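Local coordinates for two-domain protein containing predicted PHP-like metal-dependent phosphoesterase (Bacteroides vulgatus ATCC 8482, PDB 3E38) that binds zinc ions in a PHP-like domain and is probably a metal-dependent phosphoesterase, possibly acting on nucleic acids, with an Ig-like domain attached, at residues D22-S27 with G91-R96. Sequence-based numbering, arbitrary orientation.
Sequences DFHMHS and GSEITR. With ZN (zinc ion), chain I; ZN (zinc ion), chain H.
His24, His26 and Glu93 meet at a zinc ion (chain I). His24 NE2, His26 NE2 and Glu93 OE1 each bind it at 2.2 Å. The carboxylate stands nearly upright to the His24 ring, their planes 84° apart. It is turned by only 39° from the His26 ring, and OE1 lies at the edge of that ring as a co-ligand of the zinc, not as a hydrogen-bond partner. The Glu93 chain is fully extended, with CG anti to the backbone N (chi1 -168°), which carries the carboxylate out from its strand to the metals. Glu93 OE2 then binds a second zinc (chain H) at 2.2 Å, making the carboxylate a bridge. A water binds the chain I zinc at 2.1 Å. Asp194 adds to the first site, while His102 and His137 add to the second. The His-x-His pair just after strand 17-22 is characteristic of PHP domains, which typically bind a cluster of divalent metals. Glu167 is the outside polar partner of His24; with zinc at NE2, this should fix its ring rotation. Segment 22-27 runs from the end of strand 17-22 into the loop before helix 36-45. Glu93 sits on strand 87-95, with strand 50-56 between the two strands in the sheet.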
loop_
_atom_site.group_PDB
_atom_site.type_symbol
_atom_site.label_atom_id
_atom_site.label_comp_id
_atom_site.label_asym_id
_atom_site.label_seq_id
_atom_site.Cartn_x
_atom_site.Cartn_y
_atom_site.Cartn_z
ATOM N N ASP B 22 -17.196 4.677 -17.816
ATOM C CA ASP B 22 -16.706 3.361 -18.310
ATOM C C ASP B 22 -17.807 2.748 -19.171
ATOM O O ASP B 22 -18.830 2.255 -18.678
ATOM C CB ASP B 22 -16.299 2.458 -17.152
ATOM C CG ASP B 22 -15.521 1.237 -17.588
ATOM O OD1 ASP B 22 -15.223 1.140 -18.795
ATOM O OD2 ASP B 22 -15.196 0.392 -16.700
ATOM N N PHE B 23 -17.591 2.792 -20.475
ATOM C CA PHE B 23 -18.644 2.422 -21.429
ATOM C C PHE B 23 -18.560 0.998 -21.949
ATOM O O PHE B 23 -19.122 0.670 -22.985
ATOM C CB PHE B 23 -18.591 3.391 -22.618
ATOM C CG PHE B 23 -18.863 4.840 -22.258
ATOM C CD1 PHE B 23 -20.063 5.203 -21.673
ATOM C CD2 PHE B 23 -17.957 5.824 -22.568
ATOM C CE1 PHE B 23 -20.338 6.498 -21.389
ATOM C CE2 PHE B 23 -18.223 7.141 -22.277
ATOM C CZ PHE B 23 -19.407 7.474 -21.682
ATOM N N HIS B 24 -17.815 0.170 -21.236
ATOM C CA HIS B 24 -17.538 -1.191 -21.706
ATOM C C HIS B 24 -17.101 -2.102 -20.580
ATOM O O HIS B 24 -16.033 -1.978 -20.005
ATOM C CB HIS B 24 -16.429 -1.118 -22.759
ATOM C CG HIS B 24 -16.190 -2.380 -23.513
ATOM N ND1 HIS B 24 -15.528 -2.386 -24.721
ATOM C CD2 HIS B 24 -16.579 -3.654 -23.289
ATOM C CE1 HIS B 24 -15.477 -3.618 -25.189
ATOM N NE2 HIS B 24 -16.103 -4.410 -24.340
HETATM N N MSE B 25 -17.982 -3.020 -20.258
HETATM C CA MSE B 25 -17.715 -3.969 -19.207
HETATM C C MSE B 25 -18.672 -5.136 -19.295
HETATM O O MSE B 25 -19.680 -5.066 -20.007
HETATM C CB MSE B 25 -17.832 -3.279 -17.862
HETATM C CG MSE B 25 -19.213 -2.846 -17.513
HETATM SE SE MSE B 25 -19.250 -1.709 -15.917
HETATM C CE MSE B 25 -18.145 -0.319 -16.602
ATOM N N HIS B 26 -18.364 -6.144 -18.484
ATOM C CA HIS B 26 -19.061 -7.433 -18.478
ATOM C C HIS B 26 -19.378 -8.052 -17.152
ATOM O O HIS B 26 -18.723 -7.798 -16.172
ATOM C CB HIS B 26 -18.224 -8.431 -19.260
ATOM C CG HIS B 26 -17.940 -7.982 -20.654
ATOM N ND1 HIS B 26 -18.748 -8.301 -21.724
ATOM C CD2 HIS B 26 -16.951 -7.204 -21.142
ATOM C CE1 HIS B 26 -18.240 -7.766 -22.821
ATOM N NE2 HIS B 26 -17.137 -7.108 -22.492
ATOM N N SER B 27 -20.460 -8.834 -17.167
ATOM C CA SER B 27 -20.936 -9.576 -15.991
ATOM C C SER B 27 -21.097 -11.041 -16.386
ATOM O O SER B 27 -20.797 -11.424 -17.491
ATOM C CB SER B 27 -22.251 -9.036 -15.425
ATOM O OG SER B 27 -23.419 -9.417 -16.176
ATOM N N GLY B 91 -26.404 -0.848 -22.989
ATOM C CA GLY B 91 -25.551 -1.135 -24.129
ATOM C C GLY B 91 -25.239 -2.592 -24.212
ATOM O O GLY B 91 -25.572 -3.398 -23.296
ATOM N N SER B 92 -24.566 -2.868 -25.321
ATOM C CA SER B 92 -24.157 -4.200 -25.714
ATOM C C SER B 92 -22.983 -4.195 -26.650
ATOM O O SER B 92 -22.708 -3.218 -27.390
ATOM C CB SER B 92 -25.297 -4.937 -26.450
ATOM O OG SER B 92 -26.460 -5.122 -25.637
ATOM N N GLU B 93 -22.365 -5.367 -26.663
ATOM C CA GLU B 93 -21.199 -5.655 -27.481
ATOM C C GLU B 93 -21.459 -6.645 -28.610
ATOM O O GLU B 93 -21.661 -7.848 -28.401
ATOM C CB GLU B 93 -20.018 -6.159 -26.619
ATOM C CG GLU B 93 -18.741 -6.164 -27.460
ATOM C CD GLU B 93 -17.528 -6.603 -26.718
ATOM O OE1 GLU B 93 -17.521 -7.104 -25.549
ATOM O OE2 GLU B 93 -16.529 -6.394 -27.328
ATOM N N ILE B 94 -21.414 -6.089 -29.812
ATOM C CA ILE B 94 -21.610 -6.835 -31.079
ATOM C C ILE B 94 -20.225 -7.381 -31.327
ATOM O O ILE B 94 -19.280 -6.657 -31.603
ATOM C CB ILE B 94 -22.111 -5.951 -32.248
ATOM C CG1 ILE B 94 -23.368 -5.190 -31.847
ATOM C CG2 ILE B 94 -22.332 -6.773 -33.508
ATOM C CD1 ILE B 94 -23.692 -3.965 -32.773
ATOM N N THR B 95 -20.150 -8.683 -31.126
ATOM C CA THR B 95 -18.945 -9.455 -31.108
ATOM C C THR B 95 -18.891 -10.303 -32.343
ATOM O O THR B 95 -19.621 -11.279 -32.486
ATOM C CB THR B 95 -18.949 -10.406 -29.849
ATOM O OG1 THR B 95 -19.400 -9.707 -28.664
ATOM C CG2 THR B 95 -17.584 -10.998 -29.614
ATOM N N ARG B 96 -18.038 -9.899 -33.258
ATOM C CA ARG B 96 -17.825 -10.641 -34.488
ATOM C C ARG B 96 -16.344 -10.795 -34.828
ATOM O O ARG B 96 -15.485 -10.207 -34.230
ATOM C CB ARG B 96 -18.511 -9.904 -35.624
ATOM C CG ARG B 96 -19.989 -9.705 -35.368
ATOM C CD ARG B 96 -20.778 -11.000 -35.582
ATOM N NE ARG B 96 -22.205 -10.758 -35.384
ATOM C CZ ARG B 96 -23.165 -11.303 -36.123
ATOM N NH1 ARG B 96 -22.857 -12.087 -37.142
ATOM N NH2 ARG B 96 -24.434 -10.998 -35.887
HETATM ZN ZN ZN I . -15.829 -6.577 -24.209
HETATM ZN ZN ZN H . -14.533 -7.323 -27.427
HETATM O O HOH W 1 -14.601 -6.333 -25.913
#